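Local structure of SmhB (Serratia marcescens, 6ZZ5) at residues K112-Q117 with S287-L292. The protein is one of the three components of Smh, a tripartite alpha-pore forming toxin, and is described here in its soluble form. Sequence-based numbering, arbitrary orientation.
Sequences KAKEYQ and SLTSEL. With EDO (1,2-ethanediol), chain J; EDO (1,2-ethanediol), chain I.
Thr289 presses its methyl CG2 against CB of Ala113, and at 3.4 Å this carbon pair is closer than usual van der Waals contact. The same methyl lies 3.5 Å from the backbone N of Lys114, while Leu292 brings CD1 to 3.9 Å from Ala113 CB on the buried side, where Tyr82 of helix 44-92 packs on Leu288 and Leu292. With only a methyl on Ala113 facing Thr289, the CA atoms of these two residues are 5.7 Å apart and the segment axes approach to 9.1 Å. Segments 112-117 and 287-292 run antiparallel at 159°, where helices 99-151 and 252-300 lie side by side in the elongated helical bundle, an architecture consistent with the Hbl-type toxin family. A hydrogen bond lies beside this apolar contact: Thr289 OG1 donates to Gln117 OE1 over 2.6 Å, the C=O...donor angle being 153° and the donor 16° from the carbonyl plane. Gln117 CG is anti to the backbone N and the chain runs extended beyond it, which carries the amide to Thr289; its NE2 is held by Asp286, which helps fix the amide's rotation. Toward solvent the contact is looser. There the exposed Lys114 brings CG no nearer than 4.1 Å to Thr289 CG2, and its NZ has long, weak ion pairs with Asp111 and Glu293.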
loop_
_atom_site.group_PDB
_atom_site.type_symbol
_atom_site.label_atom_id
_atom_site.label_comp_id
_atom_site.label_asym_id
_atom_site.label_seq_id
_atom_site.Cartn_x
_atom_site.Cartn_y
_atom_site.Cartn_z
ATOM N N LYS A 112 21.418 17.349 2.842
ATOM C CA LYS A 112 19.934 17.322 2.932
ATOM C C LYS A 112 19.411 16.022 2.266
ATOM O O LYS A 112 18.561 15.325 2.865
ATOM C CB LYS A 112 19.379 18.636 2.379
ATOM C CG LYS A 112 17.860 18.773 2.465
ATOM C CD LYS A 112 17.372 18.804 3.933
ATOM C CE LYS A 112 18.240 19.613 4.873
ATOM N NZ LYS A 112 17.445 20.526 5.719
ATOM N N ALA A 113 19.875 15.671 1.084
ATOM C CA ALA A 113 19.496 14.422 0.400
ATOM C C ALA A 113 19.803 13.233 1.325
ATOM O O ALA A 113 19.002 12.294 1.365
ATOM C CB ALA A 113 20.185 14.256 -0.935
ATOM N N LYS A 114 20.965 13.206 1.955
ATOM C CA LYS A 114 21.351 12.099 2.872
ATOM C C LYS A 114 20.379 12.003 4.056
ATOM O O LYS A 114 20.110 10.880 4.516
ATOM C CB LYS A 114 22.755 12.293 3.422
ATOM C CG LYS A 114 23.852 11.893 2.459
ATOM C CD LYS A 114 25.238 12.018 3.048
ATOM C CE LYS A 114 25.948 13.263 2.559
ATOM N NZ LYS A 114 27.236 13.460 3.260
ATOM N N GLU A 115 19.899 13.129 4.568
ATOM C CA GLU A 115 18.931 13.134 5.678
ATOM C C GLU A 115 17.629 12.517 5.141
ATOM O O GLU A 115 17.007 11.714 5.842
ATOM C CB GLU A 115 18.834 14.557 6.217
ATOM C CG GLU A 115 17.743 14.810 7.201
ATOM C CD GLU A 115 17.518 16.315 7.475
ATOM O OE1 GLU A 115 18.516 17.095 7.601
ATOM O OE2 GLU A 115 16.335 16.731 7.538
ATOM N N TYR A 116 17.208 12.855 3.929
ATOM C CA TYR A 116 15.944 12.319 3.353
ATOM C C TYR A 116 16.117 10.822 3.064
ATOM O O TYR A 116 15.180 10.050 3.254
ATOM C CB TYR A 116 15.503 13.114 2.128
ATOM C CG TYR A 116 15.099 14.544 2.409
ATOM C CD1 TYR A 116 14.630 14.910 3.656
ATOM C CD2 TYR A 116 15.168 15.526 1.433
ATOM C CE1 TYR A 116 14.232 16.209 3.945
ATOM C CE2 TYR A 116 14.766 16.845 1.706
ATOM C CZ TYR A 116 14.255 17.168 2.949
ATOM O OH TYR A 116 13.895 18.448 3.278
ATOM N N GLN A 117 17.288 10.429 2.614
ATOM C CA GLN A 117 17.626 9.014 2.385
ATOM C C GLN A 117 17.489 8.245 3.701
ATOM O O GLN A 117 16.890 7.162 3.671
ATOM C CB GLN A 117 19.038 8.863 1.828
ATOM C CG GLN A 117 19.374 7.408 1.583
ATOM C CD GLN A 117 20.718 7.258 0.926
ATOM O OE1 GLN A 117 21.274 8.208 0.356
ATOM N NE2 GLN A 117 21.217 6.039 0.966
ATOM N N SER A 287 20.819 6.653 -5.058
ATOM C CA SER A 287 21.384 7.007 -6.386
ATOM C C SER A 287 21.546 8.528 -6.444
ATOM O O SER A 287 22.546 8.979 -6.986
ATOM C CB SER A 287 20.609 6.469 -7.539
ATOM O OG SER A 287 19.374 7.156 -7.694
ATOM N N LEU A 288 20.601 9.280 -5.885
ATOM C CA LEU A 288 20.645 10.750 -5.866
ATOM C C LEU A 288 21.798 11.201 -4.953
ATOM O O LEU A 288 22.611 12.006 -5.413
ATOM C CB LEU A 288 19.295 11.330 -5.427
ATOM C CG LEU A 288 19.260 12.844 -5.264
ATOM C CD1 LEU A 288 19.462 13.475 -6.661
ATOM C CD2 LEU A 288 17.965 13.293 -4.618
ATOM N N THR A 289 21.894 10.725 -3.718
ATOM C CA THR A 289 22.976 11.168 -2.787
ATOM C C THR A 289 24.356 10.803 -3.352
ATOM O O THR A 289 25.274 11.638 -3.276
ATOM C CB THR A 289 22.758 10.632 -1.375
ATOM O OG1 THR A 289 22.699 9.223 -1.513
ATOM C CG2 THR A 289 21.471 11.118 -0.779
ATOM N N SER A 290 24.484 9.618 -3.922
ATOM C CA SER A 290 25.736 9.155 -4.570
ATOM C C SER A 290 26.130 10.123 -5.685
ATOM O O SER A 290 27.338 10.490 -5.766
ATOM C CB SER A 290 25.602 7.774 -5.115
ATOM O OG SER A 290 25.651 6.839 -4.069
ATOM N N GLU A 291 25.159 10.516 -6.512
ATOM C CA GLU A 291 25.458 11.476 -7.589
ATOM C C GLU A 291 25.953 12.790 -6.961
ATOM O O GLU A 291 26.997 13.348 -7.444
ATOM C CB GLU A 291 24.287 11.700 -8.535
ATOM C CG GLU A 291 24.707 12.582 -9.699
ATOM C CD GLU A 291 23.725 12.925 -10.817
ATOM O OE1 GLU A 291 22.742 12.166 -11.053
ATOM O OE2 GLU A 291 23.966 13.964 -11.488
ATOM N N LEU A 292 25.238 13.333 -5.995
ATOM C CA LEU A 292 25.575 14.675 -5.464
ATOM C C LEU A 292 26.943 14.623 -4.792
ATOM O O LEU A 292 27.705 15.618 -4.905
ATOM C CB LEU A 292 24.496 15.105 -4.465
ATOM C CG LEU A 292 23.148 15.390 -5.101
ATOM C CD1 LEU A 292 22.125 15.570 -3.990
ATOM C CD2 LEU A 292 23.248 16.676 -5.933
HETATM C C1 EDO J . 21.687 13.032 -15.292
HETATM O O1 EDO J . 20.279 12.850 -15.274
HETATM C C2 EDO J . 22.277 12.592 -14.019
HETATM O O2 EDO J . 21.401 12.865 -12.937
HETATM C C1 EDO I . 21.593 16.652 -10.677
HETATM O O1 EDO I . 21.555 15.821 -11.825
HETATM C C2 EDO I . 21.123 15.940 -9.472
HETATM O O2 EDO I . 19.776 15.526 -9.600
#